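Local coordinates for protein Chains: A (Unidentified, PDB 6ZMG) that binds S-adenosyl-L-homocysteine between the subunits of a trimer and probably acts on S-adenosylmethionine, at residues A13-G18 / I74-L79; A49-Q54 / N70-I75. All coordinates share one frame; numbering follows the deposited sequence. Where two conformers were deposited one is given.

Contact 1 (A13-G18 / I74-L79). With SAH (S-adenosyl-L-homocysteine), chain D.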
loop_
_atom_site.group_PDB
_atom_site.type_symbol
_atom_site.label_atom_id
_atom_site.label_comp_id
_atom_site.label_asym_id
_atom_site.label_seq_id
_atom_site.Cartn_x
_atom_site.Cartn_y
_atom_site.Cartn_z
ATOM N N ALA A 13 9.176 1.419 6.770
ATOM C CA ALA A 13 9.858 1.295 5.503
ATOM C C ALA A 13 8.994 0.525 4.524
ATOM O O ALA A 13 8.103 -0.246 4.903
ATOM C CB ALA A 13 11.184 0.541 5.652
ATOM N N ARG A 14 9.291 0.752 3.250
ATOM C CA ARG A 14 8.755 -0.009 2.135
ATOM C C ARG A 14 9.933 -0.457 1.283
ATOM O O ARG A 14 10.840 0.337 0.995
ATOM C CB ARG A 14 7.817 0.844 1.276
ATOM C CG ARG A 14 6.536 1.233 1.927
ATOM C CD ARG A 14 5.499 1.516 0.840
ATOM N NE ARG A 14 5.826 2.695 0.044
ATOM C CZ ARG A 14 5.086 3.154 -0.962
ATOM N NH1 ARG A 14 3.981 2.515 -1.340
ATOM N NH2 ARG A 14 5.467 4.247 -1.613
ATOM N N ILE A 15 9.921 -1.723 0.884
ATOM C CA ILE A 15 10.943 -2.274 0.003
ATOM C C ILE A 15 10.227 -2.918 -1.175
ATOM O O ILE A 15 9.304 -3.714 -0.980
ATOM C CB ILE A 15 11.829 -3.314 0.720
ATOM C CG1 ILE A 15 12.458 -2.722 1.986
ATOM C CG2 ILE A 15 12.906 -3.822 -0.207
ATOM C CD1 ILE A 15 13.278 -3.718 2.791
ATOM N N PHE A 16 10.666 -2.597 -2.386
ATOM C CA PHE A 16 10.124 -3.206 -3.591
ATOM C C PHE A 16 11.150 -4.158 -4.183
ATOM O O PHE A 16 12.262 -3.736 -4.520
ATOM C CB PHE A 16 9.756 -2.151 -4.609
ATOM C CG PHE A 16 8.701 -1.195 -4.139
ATOM C CD1 PHE A 16 9.019 -0.063 -3.400
ATOM C CD2 PHE A 16 7.379 -1.451 -4.401
ATOM C CE1 PHE A 16 7.999 0.819 -2.976
ATOM C CE2 PHE A 16 6.380 -0.575 -4.011
ATOM C CZ PHE A 16 6.679 0.551 -3.303
ATOM N N VAL A 17 10.755 -5.426 -4.331
ATOM C CA VAL A 17 11.623 -6.496 -4.824
ATOM C C VAL A 17 10.923 -7.175 -5.989
ATOM O O VAL A 17 9.822 -7.716 -5.814
ATOM C CB VAL A 17 11.910 -7.568 -3.756
ATOM C CG1 VAL A 17 12.922 -8.583 -4.301
ATOM C CG2 VAL A 17 12.383 -6.967 -2.468
ATOM N N GLY A 18 11.548 -7.159 -7.157
ATOM C CA GLY A 18 11.004 -7.837 -8.309
ATOM C C GLY A 18 11.313 -9.323 -8.302
ATOM O O GLY A 18 12.213 -9.789 -7.606
ATOM N N ILE A 74 7.327 -4.958 0.415
ATOM C CA ILE A 74 7.497 -5.295 1.827
ATOM C C ILE A 74 7.219 -4.042 2.641
ATOM O O ILE A 74 7.819 -2.991 2.391
ATOM C CB ILE A 74 8.918 -5.803 2.117
ATOM C CG1 ILE A 74 9.326 -6.909 1.154
ATOM C CG2 ILE A 74 9.016 -6.297 3.564
ATOM C CD1 ILE A 74 10.765 -7.319 1.309
ATOM N N ILE A 75 6.318 -4.145 3.610
ATOM C CA ILE A 75 5.952 -3.029 4.475
ATOM C C ILE A 75 6.400 -3.393 5.880
ATOM O O ILE A 75 5.970 -4.418 6.426
ATOM C CB ILE A 75 4.444 -2.741 4.440
ATOM C CG1 ILE A 75 3.980 -2.468 3.013
ATOM C CG2 ILE A 75 4.093 -1.584 5.397
ATOM C CD1 ILE A 75 2.456 -2.422 2.874
ATOM N N ILE A 76 7.240 -2.545 6.468
ATOM C CA ILE A 76 7.794 -2.779 7.795
ATOM C C ILE A 76 7.453 -1.587 8.674
ATOM O O ILE A 76 7.899 -0.468 8.399
ATOM C CB ILE A 76 9.320 -2.968 7.752
ATOM C CG1 ILE A 76 9.690 -4.208 6.952
ATOM C CG2 ILE A 76 9.896 -3.052 9.179
ATOM C CD1 ILE A 76 11.163 -4.276 6.571
ATOM N N ILE A 77 6.669 -1.818 9.723
ATOM C CA ILE A 77 6.438 -0.820 10.766
ATOM C C ILE A 77 7.328 -1.185 11.945
ATOM O O ILE A 77 7.285 -2.323 12.429
ATOM C CB ILE A 77 4.958 -0.777 11.187
ATOM C CG1 ILE A 77 4.067 -0.470 9.982
ATOM C CG2 ILE A 77 4.739 0.255 12.303
ATOM C CD1 ILE A 77 2.623 -0.653 10.246
ATOM N N ASP A 78 8.146 -0.245 12.405
ATOM C CA ASP A 78 9.018 -0.536 13.539
ATOM C C ASP A 78 8.182 -0.603 14.810
ATOM O O ASP A 78 7.641 0.414 15.245
ATOM C CB ASP A 78 10.084 0.545 13.680
ATOM C CG ASP A 78 10.984 0.321 14.883
ATOM O OD1 ASP A 78 11.118 -0.850 15.301
ATOM O OD2 ASP A 78 11.545 1.312 15.414
ATOM N N LEU A 79 8.092 -1.776 15.431
ATOM C CA LEU A 79 7.409 -1.925 16.707
ATOM C C LEU A 79 8.352 -1.978 17.897
ATOM O O LEU A 79 7.890 -2.175 19.024
ATOM C CB LEU A 79 6.589 -3.211 16.729
ATOM C CG LEU A 79 5.659 -3.376 15.537
ATOM C CD1 LEU A 79 5.021 -4.740 15.603
ATOM C CD2 LEU A 79 4.634 -2.255 15.505
HETATM N N SAH D . -3.377 -13.480 13.428
HETATM C CA SAH D . -2.616 -12.546 14.273
HETATM C CB SAH D . -2.518 -11.152 13.596
HETATM C CG SAH D . -1.084 -10.681 13.586
HETATM S SD SAH D . -0.832 -8.981 13.039
HETATM C C SAH D . -3.208 -12.349 15.675
HETATM O O SAH D . -2.794 -11.481 16.411
HETATM O OXT SAH D . -4.122 -13.191 16.012
HETATM C "C5'" SAH D . -1.832 -8.864 11.532
HETATM C "C4'" SAH D . -1.029 -8.435 10.319
HETATM O "O4'" SAH D . -0.333 -7.197 10.595
HETATM C "C3'" SAH D . 0.095 -9.374 9.913
HETATM O "O3'" SAH D . -0.353 -10.498 9.167
HETATM C "C2'" SAH D . 0.961 -8.457 9.043
HETATM O "O2'" SAH D . 0.400 -8.418 7.735
HETATM C "C1'" SAH D . 0.797 -7.107 9.748
HETATM N N9 SAH D . 1.944 -6.749 10.575
HETATM C C8 SAH D . 2.190 -7.139 11.869
HETATM N N7 SAH D . 3.263 -6.581 12.392
HETATM C C5 SAH D . 3.750 -5.785 11.369
HETATM C C6 SAH D . 4.830 -4.882 11.306
HETATM N N6 SAH D . 5.661 -4.634 12.326
HETATM N N1 SAH D . 5.008 -4.210 10.147
HETATM C C2 SAH D . 4.174 -4.439 9.130
HETATM N N3 SAH D . 3.121 -5.252 9.077
HETATM C C4 SAH D . 2.954 -5.893 10.240
#
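Ile74 and Ile15 face each other as a hydrogen-bonded antiparallel pair, with Ile76 and Ala13 forming the next such pair along strands 11-21 and 66-77. Two backbone bonds join each pair, four in all; that from Ile74 N to Ile15 O, at 2.7 Å, is nearly straight and lies in the carbonyl plane. The side chain of Ile74 builds outward from this pair. Its CB sits beside Ile15 CB at 4.1 Å, and CG1 is 3.8 Å from Ile15 O. With CG1 anti to the carbonyl carbon (chi1 -51°) and the chain extended, CD1 lies 4.2 Å from Ile15 CB. CG2, anti to the backbone N, points instead toward strand 49-59, where Phe51 lies. Further along the same face, Ile15 CD1 approaches Ile76 CD1 at 4.4 Å. Helices 29-43 and 84-101 cover this aliphatic layer, with Val32 and Leu98 both resting on Ile74. The opposite face carries Arg14 and Ile75, and there neighbouring subunits pack on the sheet. Beyond the ladder, Ile77 turns its backbone to the same edge as Ile75 and pairs with the adenine of S-adenosyl-L-homocysteine (chain D). Ile77 N donates to N1 of the ligand at 2.9 Å, while ligand N6 donates to Ile77 O at 2.8 Å. Leu79 adds an apolar neighbour, its CD1 3.3 Å from ligand N6. Because the backbone offers one donor and one acceptor to N1 and N6, the end of the strand reads the Watson-Crick edge of adenine, a pattern that would probably discriminate against guanine.

Contact 2 (A49-Q54 / N70-I75); sequences ASFVAQ and NSVQII. With SAH (S-adenosyl-L-homocysteine), chain D; SAH (S-adenosyl-L-homocysteine), chain B.
Gln54 and Gln73 meet through different first torsions: CG of Gln73 is anti to the backbone N (chi1 179°), whereas CG of Gln54 is anti to the carbonyl carbon (chi1 -42°), and both chains are extended from there. The two amides converge with their planes 66° apart, and Gln73 NE2 donates to Gln54 OE1 at 3.0 Å. The acceptor lies in the amide plane of Gln73, although the donor is tilted from the carbonyl plane of Gln54. Gln73 OE1 accepts a weak hydrogen bond from Arg14 NH1. Gln54 NE2 lies 3.1 Å from Ser71 OG, which hydrogen-bonds O2' of the chain B nucleoside at 2.8 Å.

These residues share one face of a beta hairpin formed by strands 49-59 and 66-77, in which six backbone bonds join Ser50, Val52 and Gln54 to Ile75, Gln73 and Ser71, the three hydrogen-bonded pairs of the antiparallel ladder. Ala49 and Phe51 also pair with a strand of the second subunit, carrying the sheet across the interface. On the other face the Phe51 side chain runs alongside Ile74, CE2 to CG2 3.8 Å, while Val72 CG1 comes to the ring edge. Val33 and Thr36 of helix 29-43 pack against the Phe51 side chain. Back on the glutamine face, Val52 CG2 touches Ile75 CD1 at 4.1 Å, and Val52 also packs on its counterpart in the third subunit. At the far end Ser50 OG is gripped twice by the chain D nucleoside, donating to N3 at 2.8 Å and accepting from O2' at 2.7 Å.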
loop_
_atom_site.group_PDB
_atom_site.type_symbol
_atom_site.label_atom_id
_atom_site.label_comp_id
_atom_site.label_asym_id
_atom_site.label_seq_id
_atom_site.Cartn_x
_atom_site.Cartn_y
_atom_site.Cartn_z
ATOM N N ALA A 49 6.302 -8.164 9.551
ATOM C CA ALA A 49 6.205 -7.360 8.343
ATOM C C ALA A 49 4.991 -7.821 7.553
ATOM O O ALA A 49 4.378 -8.851 7.855
ATOM C CB ALA A 49 7.458 -7.509 7.476
ATOM N N SER A 50 4.662 -7.040 6.533
ATOM C CA SER A 50 3.635 -7.376 5.565
ATOM C C SER A 50 4.257 -7.426 4.179
ATOM O O SER A 50 5.171 -6.656 3.860
ATOM C CB SER A 50 2.509 -6.336 5.561
ATOM O OG SER A 50 1.817 -6.308 6.806
ATOM N N PHE A 51 3.726 -8.320 3.353
ATOM C CA PHE A 51 4.236 -8.560 2.011
ATOM C C PHE A 51 3.066 -8.526 1.038
ATOM O O PHE A 51 2.131 -9.319 1.162
ATOM C CB PHE A 51 4.945 -9.913 1.937
ATOM C CG PHE A 51 6.080 -10.065 2.914
ATOM C CD1 PHE A 51 5.848 -10.349 4.250
ATOM C CD2 PHE A 51 7.370 -9.929 2.487
ATOM C CE1 PHE A 51 6.903 -10.482 5.130
ATOM C CE2 PHE A 51 8.418 -10.073 3.341
ATOM C CZ PHE A 51 8.190 -10.363 4.665
ATOM N N VAL A 52 3.124 -7.624 0.064
ATOM C CA VAL A 52 2.040 -7.397 -0.881
ATOM C C VAL A 52 2.502 -7.817 -2.271
ATOM O O VAL A 52 3.508 -7.306 -2.782
ATOM C CB VAL A 52 1.619 -5.915 -0.886
ATOM C CG1 VAL A 52 0.537 -5.649 -1.908
ATOM C CG2 VAL A 52 1.186 -5.459 0.508
ATOM N N ALA A 53 1.741 -8.715 -2.891
ATOM C CA ALA A 53 1.999 -9.091 -4.270
ATOM C C ALA A 53 1.551 -7.988 -5.213
ATOM O O ALA A 53 0.510 -7.360 -5.024
ATOM C CB ALA A 53 1.234 -10.360 -4.620
ATOM N N GLN A 54 2.340 -7.775 -6.252
ATOM C CA GLN A 54 2.085 -6.717 -7.194
ATOM C C GLN A 54 2.452 -7.184 -8.589
ATOM O O GLN A 54 3.201 -8.149 -8.772
ATOM C CB GLN A 54 3.006 -5.514 -6.970
ATOM C CG GLN A 54 3.213 -5.125 -5.544
ATOM C CD GLN A 54 3.959 -3.816 -5.424
ATOM O OE1 GLN A 54 3.480 -2.871 -4.801
ATOM N NE2 GLN A 54 5.171 -3.776 -5.965
ATOM N N ASN A 70 6.027 -9.921 -11.872
ATOM C CA ASN A 70 5.489 -9.937 -10.527
ATOM C C ASN A 70 6.521 -9.318 -9.594
ATOM O O ASN A 70 7.723 -9.487 -9.785
ATOM C CB ASN A 70 5.231 -11.368 -10.080
ATOM C CG ASN A 70 4.143 -12.049 -10.886
ATOM O OD1 ASN A 70 3.204 -11.418 -11.373
ATOM N ND2 ASN A 70 4.245 -13.360 -10.988
ATOM N N SER A 71 6.052 -8.640 -8.554
ATOM C CA SER A 71 6.956 -8.071 -7.565
ATOM C C SER A 71 6.293 -8.101 -6.195
ATOM O O SER A 71 5.127 -8.500 -6.040
ATOM C CB SER A 71 7.420 -6.672 -7.986
ATOM O OG SER A 71 6.333 -5.789 -7.996
ATOM N N VAL A 72 7.068 -7.692 -5.189
ATOM C CA VAL A 72 6.643 -7.733 -3.801
ATOM C C VAL A 72 6.941 -6.394 -3.166
ATOM O O VAL A 72 8.042 -5.857 -3.322
ATOM C CB VAL A 72 7.365 -8.838 -3.011
ATOM C CG1 VAL A 72 6.847 -8.867 -1.587
ATOM C CG2 VAL A 72 7.176 -10.166 -3.713
ATOM N N GLN A 73 5.943 -5.838 -2.503
ATOM C CA GLN A 73 6.118 -4.660 -1.670
ATOM C C GLN A 73 6.170 -5.133 -0.219
ATOM O O GLN A 73 5.191 -5.680 0.305
ATOM C CB GLN A 73 4.989 -3.666 -1.916
ATOM C CG GLN A 73 5.106 -2.436 -1.054
ATOM C CD GLN A 73 3.909 -1.514 -1.098
ATOM O OE1 GLN A 73 3.745 -0.692 -0.200
ATOM N NE2 GLN A 73 3.102 -1.597 -2.163
ATOM N N ILE A 74 7.327 -4.958 0.415
ATOM C CA ILE A 74 7.497 -5.295 1.827
ATOM C C ILE A 74 7.219 -4.042 2.641
ATOM O O ILE A 74 7.819 -2.991 2.391
ATOM C CB ILE A 74 8.918 -5.803 2.117
ATOM C CG1 ILE A 74 9.326 -6.909 1.154
ATOM C CG2 ILE A 74 9.016 -6.297 3.564
ATOM C CD1 ILE A 74 10.765 -7.319 1.309
ATOM N N ILE A 75 6.318 -4.145 3.610
ATOM C CA ILE A 75 5.952 -3.029 4.475
ATOM C C ILE A 75 6.400 -3.393 5.880
ATOM O O ILE A 75 5.970 -4.418 6.426
ATOM C CB ILE A 75 4.444 -2.741 4.440
ATOM C CG1 ILE A 75 3.980 -2.468 3.013
ATOM C CG2 ILE A 75 4.093 -1.584 5.397
ATOM C CD1 ILE A 75 2.456 -2.422 2.874
HETATM N N SAH D . -3.377 -13.480 13.428
HETATM C CA SAH D . -2.616 -12.546 14.273
HETATM C CB SAH D . -2.518 -11.152 13.596
HETATM C CG SAH D . -1.084 -10.681 13.586
HETATM S SD SAH D . -0.832 -8.981 13.039
HETATM C C SAH D . -3.208 -12.349 15.675
HETATM O O SAH D . -2.794 -11.481 16.411
HETATM O OXT SAH D . -4.122 -13.191 16.012
HETATM C "C5'" SAH D . -1.832 -8.864 11.532
HETATM C "C4'" SAH D . -1.029 -8.435 10.319
HETATM O "O4'" SAH D . -0.333 -7.197 10.595
HETATM C "C3'" SAH D . 0.095 -9.374 9.913
HETATM O "O3'" SAH D . -0.353 -10.498 9.167
HETATM C "C2'" SAH D . 0.961 -8.457 9.043
HETATM O "O2'" SAH D . 0.400 -8.418 7.735
HETATM C "C1'" SAH D . 0.797 -7.107 9.748
HETATM N N9 SAH D . 1.944 -6.749 10.575
HETATM C C8 SAH D . 2.190 -7.139 11.869
HETATM N N7 SAH D . 3.263 -6.581 12.392
HETATM C C5 SAH D . 3.750 -5.785 11.369
HETATM C C6 SAH D . 4.830 -4.882 11.306
HETATM N N6 SAH D . 5.661 -4.634 12.326
HETATM N N1 SAH D . 5.008 -4.210 10.147
HETATM C C2 SAH D . 4.174 -4.439 9.130
HETATM N N3 SAH D . 3.121 -5.252 9.077
HETATM C C4 SAH D . 2.954 -5.893 10.240
HETATM N N SAH B . 13.536 -7.414 -11.630
HETATM C CA SAH B . 14.019 -6.025 -11.624
HETATM C CB SAH B . 13.372 -5.224 -10.461
HETATM C CG SAH B . 12.801 -3.927 -10.980
HETATM S SD SAH B . 12.215 -2.781 -9.716
HETATM C C SAH B . 15.544 -5.895 -11.495
HETATM O O SAH B . 16.064 -4.819 -11.299
HETATM O OXT SAH B . 16.207 -6.987 -11.659
HETATM C "C5'" SAH B . 11.229 -3.826 -8.614
HETATM C "C4'" SAH B . 9.801 -3.339 -8.454
HETATM O "O4'" SAH B . 9.791 -1.957 -8.029
HETATM C "C3'" SAH B . 8.975 -3.309 -9.730
HETATM O "O3'" SAH B . 8.455 -4.581 -10.094
HETATM C "C2'" SAH B . 7.842 -2.354 -9.337
HETATM O "O2'" SAH B . 6.863 -3.093 -8.614
HETATM C "C1'" SAH B . 8.567 -1.365 -8.421
HETATM N N9 SAH B . 8.877 -0.098 -9.075
HETATM C C8 SAH B . 9.964 0.186 -9.865
HETATM N N7 SAH B . 10.025 1.447 -10.244
HETATM C C5 SAH B . 8.901 2.016 -9.669
HETATM C C6 SAH B . 8.424 3.341 -9.636
HETATM N N6 SAH B . 9.035 4.373 -10.233
HETATM N N1 SAH B . 7.296 3.576 -8.930
HETATM C C2 SAH B . 6.690 2.556 -8.319
HETATM N N3 SAH B . 7.050 1.275 -8.270
HETATM C C4 SAH B . 8.178 1.070 -8.961
HETATM O O HOH W 1 1.858 -10.737 -8.500
#

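Contacts 1 and 2 lie side by side in one antiparallel sheet, their centres about 8 Å apart. Strand 66-77 runs down the middle, pairing with strand 11-21 in contact 1 and strand 49-59 in contact 2, and both contacts share Ile74 and Ile75. Along the chain, strand 11-21 comes first, then helix 29-43, then the hairpin of contact 2. Between the contacts, Val17 O and Val72 N probably hydrogen-bond, and Phe16 packs on Gln54. Strand 66-77 touches two ligands: its last residue, Ile77, pairs with one adenine, and Ser71, near its middle, bonds the ribose of the other. Each site is completed by another subunit, consistent with ligand binding depending on assembly of the trimer.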